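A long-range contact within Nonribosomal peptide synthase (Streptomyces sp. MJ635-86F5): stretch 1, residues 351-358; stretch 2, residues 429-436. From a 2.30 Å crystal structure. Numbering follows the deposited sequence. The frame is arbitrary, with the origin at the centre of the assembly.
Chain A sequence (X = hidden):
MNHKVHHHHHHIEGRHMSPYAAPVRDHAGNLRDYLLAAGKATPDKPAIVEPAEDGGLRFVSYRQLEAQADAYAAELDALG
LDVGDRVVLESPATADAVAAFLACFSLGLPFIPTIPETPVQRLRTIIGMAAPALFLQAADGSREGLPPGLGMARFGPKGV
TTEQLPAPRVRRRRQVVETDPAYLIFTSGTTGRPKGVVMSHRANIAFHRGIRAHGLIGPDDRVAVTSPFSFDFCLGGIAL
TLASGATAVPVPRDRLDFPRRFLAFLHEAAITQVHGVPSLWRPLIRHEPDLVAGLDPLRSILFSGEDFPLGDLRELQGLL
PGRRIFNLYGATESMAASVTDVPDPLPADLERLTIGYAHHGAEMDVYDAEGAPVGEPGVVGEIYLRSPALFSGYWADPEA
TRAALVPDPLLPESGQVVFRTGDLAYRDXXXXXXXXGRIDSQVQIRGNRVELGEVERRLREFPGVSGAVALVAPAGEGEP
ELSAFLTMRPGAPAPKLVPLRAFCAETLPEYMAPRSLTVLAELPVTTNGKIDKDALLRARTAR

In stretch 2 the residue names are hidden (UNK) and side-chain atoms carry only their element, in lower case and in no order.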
# COMPACT_ATOMS: atom_id res chain seq x y z
N GLU A 351 14.71 0.54 -25.14
CA GLU A 351 14.66 1.96 -24.75
C GLU A 351 13.62 2.29 -23.68
O GLU A 351 13.77 3.26 -22.95
CB GLU A 351 14.37 2.79 -25.99
CG GLU A 351 15.15 2.34 -27.22
CD GLU A 351 15.16 3.39 -28.30
OE1 GLU A 351 14.57 3.14 -29.38
OE2 GLU A 351 15.73 4.48 -28.05
N ARG A 352 12.60 1.44 -23.58
CA ARG A 352 11.45 1.67 -22.70
C ARG A 352 10.96 0.34 -22.15
O ARG A 352 10.62 -0.56 -22.91
CB ARG A 352 10.29 2.34 -23.46
CG ARG A 352 9.14 2.75 -22.55
CD ARG A 352 8.06 3.52 -23.28
NE ARG A 352 8.35 4.96 -23.40
CZ ARG A 352 8.87 5.56 -24.46
NH1 ARG A 352 9.20 4.87 -25.55
NH2 ARG A 352 9.06 6.87 -24.42
N LEU A 353 10.90 0.23 -20.82
CA LEU A 353 10.38 -0.97 -20.16
C LEU A 353 8.86 -1.03 -20.32
O LEU A 353 8.17 -0.03 -20.12
CB LEU A 353 10.72 -0.89 -18.68
CG LEU A 353 11.36 -2.08 -18.00
CD1 LEU A 353 12.61 -2.54 -18.70
CD2 LEU A 353 11.68 -1.64 -16.58
N THR A 354 8.33 -2.17 -20.72
CA THR A 354 6.89 -2.33 -20.80
C THR A 354 6.22 -2.29 -19.42
O THR A 354 6.83 -2.66 -18.39
CB THR A 354 6.49 -3.62 -21.54
OG1 THR A 354 5.08 -3.62 -21.77
CG2 THR A 354 6.87 -4.91 -20.76
N ILE A 355 4.95 -1.88 -19.39
CA ILE A 355 4.14 -2.04 -18.18
C ILE A 355 3.19 -3.23 -18.32
O ILE A 355 2.37 -3.49 -17.45
CB ILE A 355 3.40 -0.73 -17.79
CG1 ILE A 355 2.48 -0.26 -18.91
CG2 ILE A 355 4.40 0.37 -17.47
CD1 ILE A 355 1.59 0.93 -18.55
N GLY A 356 3.28 -3.94 -19.44
CA GLY A 356 2.70 -5.26 -19.53
C GLY A 356 1.20 -5.26 -19.60
O GLY A 356 0.62 -4.42 -20.26
N TYR A 357 0.60 -6.27 -18.96
CA TYR A 357 -0.85 -6.39 -18.84
C TYR A 357 -1.26 -6.13 -17.42
O TYR A 357 -0.48 -6.37 -16.52
CB TYR A 357 -1.32 -7.82 -19.16
CG TYR A 357 -0.88 -8.37 -20.52
CD1 TYR A 357 -1.50 -7.96 -21.69
CD2 TYR A 357 0.11 -9.34 -20.60
CE1 TYR A 357 -1.13 -8.46 -22.91
CE2 TYR A 357 0.49 -9.88 -21.81
CZ TYR A 357 -0.12 -9.42 -22.97
OH TYR A 357 0.24 -9.93 -24.20
N ALA A 358 -2.47 -5.62 -17.22
CA ALA A 358 -2.98 -5.45 -15.86
C ALA A 358 -2.79 -6.72 -15.05
O ALA A 358 -2.69 -7.78 -15.61
CB ALA A 358 -4.43 -5.06 -15.88
N UNK A 429 2.13 -5.13 -30.54
CA UNK A 429 1.30 -6.10 -31.27
C UNK A 429 0.69 -7.15 -30.36
O UNK A 429 -0.40 -7.68 -30.63
c UNK A 429 2.10 -6.78 -32.38
N UNK A 430 1.42 -7.48 -29.30
CA UNK A 430 0.98 -8.50 -28.34
C UNK A 430 -0.02 -7.95 -27.34
O UNK A 430 -0.64 -8.71 -26.60
c UNK A 430 2.99 -10.04 -28.52
c UNK A 430 2.20 -9.09 -27.63
o UNK A 430 2.39 -10.63 -29.45
o UNK A 430 4.20 -10.21 -28.28
N UNK A 431 -0.18 -6.63 -27.31
CA UNK A 431 -1.21 -6.02 -26.46
C UNK A 431 -0.69 -5.46 -25.15
O UNK A 431 -1.46 -4.96 -24.35
N UNK A 432 0.62 -5.53 -24.94
CA UNK A 432 1.26 -4.92 -23.79
C UNK A 432 1.30 -3.41 -23.96
O UNK A 432 1.46 -2.90 -25.08
n UNK A 432 3.87 -11.08 -22.15
n UNK A 432 3.91 -10.05 -24.22
c UNK A 432 3.93 -9.96 -22.88
c UNK A 432 4.07 -7.48 -22.93
c UNK A 432 2.69 -6.99 -23.33
n UNK A 432 4.00 -8.78 -22.26
c UNK A 432 2.67 -5.48 -23.59
N UNK A 433 1.23 -2.69 -22.85
CA UNK A 433 1.31 -1.25 -22.91
C UNK A 433 2.69 -0.73 -22.60
O UNK A 433 3.52 -1.42 -21.99
c UNK A 433 0.30 -0.61 -21.94
c UNK A 433 -2.06 -0.24 -21.19
c UNK A 433 -1.15 -1.05 -22.09
c UNK A 433 -1.59 -0.94 -23.54
N UNK A 434 2.90 0.52 -22.99
CA UNK A 434 4.18 1.25 -22.75
C UNK A 434 3.82 2.66 -22.30
O UNK A 434 3.18 3.42 -23.02
c UNK A 434 7.14 -1.94 -24.54
c UNK A 434 5.08 1.26 -24.02
c UNK A 434 6.21 -2.74 -25.16
c UNK A 434 5.50 -0.15 -24.44
o UNK A 434 6.48 -4.03 -25.52
c UNK A 434 4.94 -2.27 -25.40
c UNK A 434 4.60 -0.98 -25.06
c UNK A 434 6.78 -0.64 -24.18
N UNK A 435 4.24 3.00 -21.10
CA UNK A 435 3.92 4.28 -20.50
C UNK A 435 4.61 5.44 -21.22
O UNK A 435 5.80 5.38 -21.43
c UNK A 435 4.33 4.23 -19.03
c UNK A 435 5.18 6.28 -17.86
c UNK A 435 2.82 5.97 -18.01
c UNK A 435 4.98 7.47 -17.18
c UNK A 435 4.11 5.52 -18.28
c UNK A 435 3.70 7.89 -16.91
c UNK A 435 2.62 7.14 -17.32
N UNK A 436 3.86 6.50 -21.53
CA UNK A 436 4.38 7.69 -22.24
C UNK A 436 4.19 9.03 -21.52
O UNK A 436 4.39 10.07 -22.13
c UNK A 436 3.70 7.82 -23.60
s UNK A 436 4.12 6.46 -24.67

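Position 429 carries a single side-chain carbon, a lone CB with nothing beyond it; its nearest atom on stretch 1, Y357 OH, is 9.0 Å from this CB. One carbon identifies alanine, A429, which takes no part in the contact.

At position 430 two carbons run in line and the second bears two oxygens, a short carboxylate. The carbonyl O at 430 accepts a hydrogen bond from Y357 OH at 2.8 Å, and this oxygen lies at the ring edge, near the ring plane, as an acceptor for a phenolic hydroxyl should. The residue is aspartate, D430. Its hydrogen bond comes from the backbone, and its carboxylate end leads away from stretch 1.

Position 431 has no side-chain atoms, and its bare backbone passes close to the tyrosine, with the C at 431 3.8 Å from Y357 CE1. It is glycine, G431. Its phi/psi of 100/3° would jam a CB against the preceding carbonyl oxygen, and an ideal CB would also sit 3.7 Å from Y357 CE1.

Position 432 shows three carbons, a nitrogen, then a carbon carrying two more nitrogens; the CB at 432 lies 3.5 Å from T354 OG1. This is a guanidinium on a three-carbon stem: R432. The chain extends along Y357, placing R432 CG 4.0 Å from the centroid of the Y357 ring and 23° off the normal, a CH-pi contact over the face. Farther out, Y357 CE2 lies over one face of the guanidinium, 3.6 Å from R432 NH2.

Position 433 has four carbons forked at the second, and I355 CG1 approaches the CB at 433 at 3.7 Å. This is leucine, L433. Its backbone bonds in both directions: L433 N donates to G356 O (3.2 Å, 169°), while L433 O accepts from I355 N (3.0 Å, 156°) and from T354 OG1 (2.7 Å).

At position 434 one carbon leads to a six-carbon ring bearing an oxygen, and R352 CD packs 3.8 Å from the CB at 434. This is tyrosine, Y434. T354 CB sits over one ring face, 3.5 Å from Y434 CE1.

Position 435 has the same carbon and six-membered ring without the oxygen. I355 CG2 lies 4.2 Å from the CB at 435, whereas the ring end leads away from stretch 1. This is phenylalanine, F435. R352 NE donates a weak hydrogen bond to F435 O, 3.2 Å long but bent to 121°.

Position 436 ends in one carbon and one sulfur, hence cysteine, C436, whose SG comes no closer to stretch 1 than 4.7 Å, at R352 NE.

The contact, which buries 618 Å² over both sides, is organised around the backbone of L433. T354 OG1 links the two stretches: it donates to L433 O and accepts from G356 N at 3.0 Å, so one hydroxyl ties the backbone of stretch 1 at G356 to L433 of the strand. G356, at a positive phi of 72°, presents its carbonyl to L433 N. Aromatic rings extend the interface beyond this polar centre, Y357 against R432 and Y434 against T354, while I355 adds apolar packing with L433 and F435.

Stretch 2 429-436: ADGRLYFC
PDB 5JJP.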